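Local coordinates for protein beta-gamma-crystallin (Geodia cydonium, PDB 4IAU) that binds calcium and belongs to the beta/gamma-crystallin family of Greek key proteins, its biological role being unknown, at residues A[83-94]-A[110-120]. Sequence-based numbering, arbitrary orientation. Where two conformers were deposited one is given.
Sequences QVGATLYKHVNF and IGGVSSALISQ. With CA (calcium ion), chain B.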
loop_
_atom_site.group_PDB
_atom_site.type_symbol
_atom_site.label_atom_id
_atom_site.label_comp_id
_atom_site.label_asym_id
_atom_site.label_seq_id
_atom_site.Cartn_x
_atom_site.Cartn_y
_atom_site.Cartn_z
ATOM N N GLN A 83 -1.262 -8.202 8.756
ATOM C CA GLN A 83 -1.495 -8.927 10.008
ATOM C C GLN A 83 -1.581 -8.042 11.246
ATOM O O GLN A 83 -1.430 -8.579 12.377
ATOM C CB GLN A 83 -0.412 -9.985 10.224
ATOM C CG GLN A 83 -0.338 -11.031 9.125
ATOM C CD GLN A 83 0.763 -12.045 9.360
ATOM O OE1 GLN A 83 1.722 -11.779 10.083
ATOM N NE2 GLN A 83 0.634 -13.211 8.753
ATOM N N VAL A 84 -1.814 -6.768 11.044
ATOM C CA VAL A 84 -1.858 -5.830 12.158
ATOM C C VAL A 84 -3.025 -4.901 12.041
ATOM O O VAL A 84 -3.676 -4.657 13.060
ATOM C CB VAL A 84 -0.553 -5.016 12.222
ATOM C CG1 VAL A 84 -0.682 -3.998 13.366
ATOM C CG2 VAL A 84 0.688 -5.878 12.401
ATOM N N GLY A 85 -3.337 -4.343 10.892
ATOM C CA GLY A 85 -4.355 -3.282 10.805
ATOM C C GLY A 85 -4.576 -2.858 9.387
ATOM O O GLY A 85 -4.845 -3.720 8.520
ATOM N N ALA A 86 -4.483 -1.569 9.098
ATOM C CA ALA A 86 -4.806 -1.014 7.799
ATOM C C ALA A 86 -3.732 0.015 7.426
ATOM O O ALA A 86 -3.150 0.660 8.297
ATOM C CB ALA A 86 -6.165 -0.337 7.803
ATOM N N THR A 87 -3.522 0.195 6.115
ATOM C CA THR A 87 -2.670 1.274 5.595
ATOM C C THR A 87 -3.492 2.074 4.580
ATOM O O THR A 87 -4.191 1.495 3.764
ATOM C CB THR A 87 -1.372 0.751 4.958
ATOM O OG1 THR A 87 -0.606 0.097 5.934
ATOM C CG2 THR A 87 -0.497 1.847 4.400
ATOM N N LEU A 88 -3.388 3.407 4.706
ATOM C CA LEU A 88 -4.042 4.369 3.847
ATOM C C LEU A 88 -3.017 4.996 2.887
ATOM O O LEU A 88 -1.860 5.172 3.285
ATOM C CB LEU A 88 -4.694 5.464 4.670
ATOM C CG LEU A 88 -5.627 4.957 5.773
ATOM C CD1 LEU A 88 -6.199 6.172 6.513
ATOM C CD2 LEU A 88 -6.723 4.098 5.211
ATOM N N TYR A 89 -3.469 5.369 1.713
ATOM C CA TYR A 89 -2.582 5.908 0.677
ATOM C C TYR A 89 -3.183 7.158 0.065
ATOM O O TYR A 89 -4.413 7.277 -0.120
ATOM C CB TYR A 89 -2.363 4.859 -0.409
ATOM C CG TYR A 89 -1.737 3.605 0.096
ATOM C CD1 TYR A 89 -0.363 3.448 0.135
ATOM C CD2 TYR A 89 -2.511 2.522 0.537
ATOM C CE1 TYR A 89 0.233 2.268 0.599
ATOM C CE2 TYR A 89 -1.938 1.366 1.006
ATOM C CZ TYR A 89 -0.554 1.240 1.040
ATOM O OH TYR A 89 -0.036 0.055 1.519
ATOM N N LYS A 90 -2.304 8.103 -0.250
ATOM C CA LYS A 90 -2.736 9.393 -0.811
ATOM C C LYS A 90 -3.332 9.231 -2.200
ATOM O O LYS A 90 -4.270 9.932 -2.556
ATOM C CB LYS A 90 -1.545 10.339 -0.873
ATOM C CG LYS A 90 -1.896 11.719 -1.395
ATOM C CD LYS A 90 -0.714 12.654 -1.442
ATOM C CE LYS A 90 -1.104 14.028 -1.895
ATOM N NZ LYS A 90 0.111 14.906 -2.013
ATOM N N HIS A 91 -2.813 8.329 -3.029
ATOM C CA HIS A 91 -3.282 8.176 -4.404
ATOM C C HIS A 91 -4.073 6.873 -4.554
ATOM O O HIS A 91 -3.954 5.960 -3.729
ATOM C CB HIS A 91 -2.147 8.204 -5.380
ATOM C CG HIS A 91 -1.328 9.418 -5.342
ATOM N ND1 HIS A 91 -1.871 10.668 -5.209
ATOM C CD2 HIS A 91 -0.002 9.559 -5.375
ATOM C CE1 HIS A 91 -0.883 11.550 -5.184
ATOM N NE2 HIS A 91 0.269 10.922 -5.292
ATOM N N VAL A 92 -4.863 6.841 -5.610
ATOM C CA VAL A 92 -5.473 5.579 -6.018
ATOM C C VAL A 92 -4.357 4.551 -6.241
ATOM O O VAL A 92 -3.181 4.864 -6.427
ATOM C CB VAL A 92 -6.332 5.721 -7.264
ATOM C CG1 VAL A 92 -7.536 6.634 -7.025
ATOM C CG2 VAL A 92 -5.522 6.183 -8.497
ATOM N N ASN A 93 -4.748 3.271 -6.209
ATOM C CA ASN A 93 -3.821 2.199 -6.545
ATOM C C ASN A 93 -2.580 2.229 -5.643
ATOM O O ASN A 93 -1.468 1.914 -6.024
ATOM C CB ASN A 93 -3.394 2.225 -7.994
ATOM C CG ASN A 93 -4.588 2.125 -8.936
ATOM O OD1 ASN A 93 -5.594 1.506 -8.619
ATOM N ND2 ASN A 93 -4.459 2.795 -10.073
ATOM N N PHE A 94 -2.819 2.614 -4.386
ATOM C CA PHE A 94 -1.831 2.498 -3.326
ATOM C C PHE A 94 -0.631 3.366 -3.579
ATOM O O PHE A 94 0.490 3.069 -3.091
ATOM C CB PHE A 94 -1.457 1.036 -3.027
ATOM C CG PHE A 94 -2.679 0.177 -3.079
ATOM C CD1 PHE A 94 -3.751 0.413 -2.197
ATOM C CD2 PHE A 94 -2.833 -0.826 -4.011
ATOM C CE1 PHE A 94 -4.922 -0.287 -2.312
ATOM C CE2 PHE A 94 -3.991 -1.527 -4.119
ATOM C CZ PHE A 94 -5.057 -1.255 -3.256
ATOM N N ILE A 110 -3.013 13.213 5.237
ATOM C CA ILE A 110 -1.975 12.784 4.277
ATOM C C ILE A 110 -2.145 13.496 2.931
ATOM O O ILE A 110 -1.469 13.095 1.964
ATOM C CB ILE A 110 -1.904 11.276 4.081
ATOM C CG1 ILE A 110 -3.098 10.676 3.419
ATOM C CG2 ILE A 110 -1.568 10.632 5.426
ATOM C CD1 ILE A 110 -2.936 9.164 3.089
ATOM N N GLY A 111 -2.938 14.537 2.865
ATOM C CA GLY A 111 -3.147 15.244 1.606
ATOM C C GLY A 111 -4.268 14.638 0.814
ATOM O O GLY A 111 -4.377 14.994 -0.373
ATOM N N GLY A 112 -5.124 13.858 1.435
ATOM C CA GLY A 112 -6.342 13.359 0.805
ATOM C C GLY A 112 -6.228 11.870 0.501
ATOM O O GLY A 112 -5.528 11.437 -0.427
ATOM N N VAL A 113 -6.915 11.056 1.276
ATOM C CA VAL A 113 -6.858 9.602 1.128
ATOM C C VAL A 113 -7.601 9.179 -0.131
ATOM O O VAL A 113 -8.753 9.564 -0.326
ATOM C CB VAL A 113 -7.485 8.885 2.336
ATOM C CG1 VAL A 113 -7.533 7.378 2.110
ATOM C CG2 VAL A 113 -6.714 9.215 3.609
ATOM N N SER A 114 -6.977 8.323 -0.941
ATOM C CA SER A 114 -7.603 7.781 -2.120
ATOM C C SER A 114 -7.590 6.256 -2.272
ATOM O O SER A 114 -8.236 5.771 -3.190
ATOM C CB SER A 114 -7.019 8.409 -3.396
ATOM O OG SER A 114 -7.167 9.822 -3.378
ATOM N N SER A 115 -6.918 5.505 -1.414
ATOM C CA SER A 115 -7.002 4.053 -1.451
ATOM C C SER A 115 -6.549 3.501 -0.105
ATOM O O SER A 115 -5.998 4.222 0.744
ATOM C CB SER A 115 -6.205 3.437 -2.610
ATOM O OG SER A 115 -4.810 3.718 -2.502
ATOM N N ALA A 116 -6.790 2.187 0.103
ATOM C CA ALA A 116 -6.449 1.573 1.377
ATOM C C ALA A 116 -6.316 0.066 1.221
ATOM O O ALA A 116 -7.011 -0.543 0.412
ATOM C CB ALA A 116 -7.491 1.829 2.454
ATOM N N LEU A 117 -5.461 -0.513 2.062
ATOM C CA LEU A 117 -5.372 -1.936 2.258
ATOM C C LEU A 117 -5.714 -2.235 3.708
ATOM O O LEU A 117 -5.018 -1.770 4.600
ATOM C CB LEU A 117 -3.969 -2.477 1.931
ATOM C CG LEU A 117 -3.605 -2.357 0.463
ATOM C CD1 LEU A 117 -2.116 -2.676 0.251
ATOM C CD2 LEU A 117 -4.458 -3.283 -0.393
ATOM N N ILE A 118 -6.779 -3.022 3.931
ATOM C CA ILE A 118 -7.148 -3.411 5.286
ATOM C C ILE A 118 -6.775 -4.875 5.437
ATOM O O ILE A 118 -7.373 -5.751 4.798
ATOM C CB ILE A 118 -8.624 -3.171 5.617
ATOM C CG1 ILE A 118 -9.004 -1.708 5.376
ATOM C CG2 ILE A 118 -8.877 -3.587 7.051
ATOM C CD1 ILE A 118 -10.427 -1.329 5.724
ATOM N N SER A 119 -5.789 -5.155 6.288
ATOM C CA SER A 119 -5.375 -6.530 6.528
ATOM C C SER A 119 -6.100 -7.153 7.714
ATOM O O SER A 119 -6.373 -8.354 7.711
ATOM C CB SER A 119 -3.862 -6.637 6.731
ATOM O OG SER A 119 -3.468 -7.989 6.989
ATOM N N GLN A 120 -6.390 -6.386 8.747
ATOM C CA GLN A 120 -6.967 -6.924 9.958
ATOM C C GLN A 120 -7.908 -5.890 10.539
ATOM O O GLN A 120 -7.638 -4.699 10.475
ATOM C CB GLN A 120 -5.874 -7.229 10.992
ATOM C CG GLN A 120 -6.258 -8.190 12.075
ATOM C CD GLN A 120 -5.114 -8.343 13.065
ATOM O OE1 GLN A 120 -4.434 -9.409 13.112
ATOM N NE2 GLN A 120 -4.572 -7.413 13.807
HETATM CA CA CA B . -5.735 11.651 -2.911
HETATM O O HOH W 1 0.656 14.938 1.081
HETATM O O HOH W 2 -4.598 13.695 -2.702
#
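Thr87 and Leu117 form an antiparallel hydrogen-bonded pair, Thr87 N reaching Leu117 O and Leu117 N reaching Thr87 O, both at 2.9 Å. The axes of strands 86-89 and 115-118 run antiparallel at 170°, and the ladder continues through Tyr89 N to Ser115 O. There the regular pairing is interrupted: Tyr89 O accepts a nearly straight bond from Ser114 N (170°) and a weak one from Ser115 N, a classic beta bulge. At the far end Gly85 O takes both Ser119 N and Gln120 N.

Ser115 OG ties down the turn after Tyr89. With chi1 at 62°, Ser115 OG sits between its own backbone N and carbonyl carbon, donates to His91 O (2.7 Å, in the carbonyl plane) and accepts from Phe94 N, so two bonds grip this buried oxygen.

On the face carrying Tyr89 and Leu117, Leu117 CD2 lies over the Phe94 ring, 3.9 Å from its centroid, a CH-pi contact. CB of Phe94 in turn covers a face of the Tyr89 ring, and Ile40 of the other half of the chain touches all three side chains. The reverse face packs Leu88 CD2 on Ala116 CB (3.7 Å), with Met159 touching Leu88.

Calcium is bound by Lys90 O (2.3 Å), Gly112 O, Ser114 OG (2.4 Å) and a water that also donates to Gly111 O; Asp154 adds to the shell, and Asn153 OD1 holds Ser114 OG by a hydrogen bond. The extended Lys90 side chain runs past Ile110 O, to which a second water links its NZ. Paired strands of a Greek key thus lead into the calcium site seen in beta/gamma-crystallin domains.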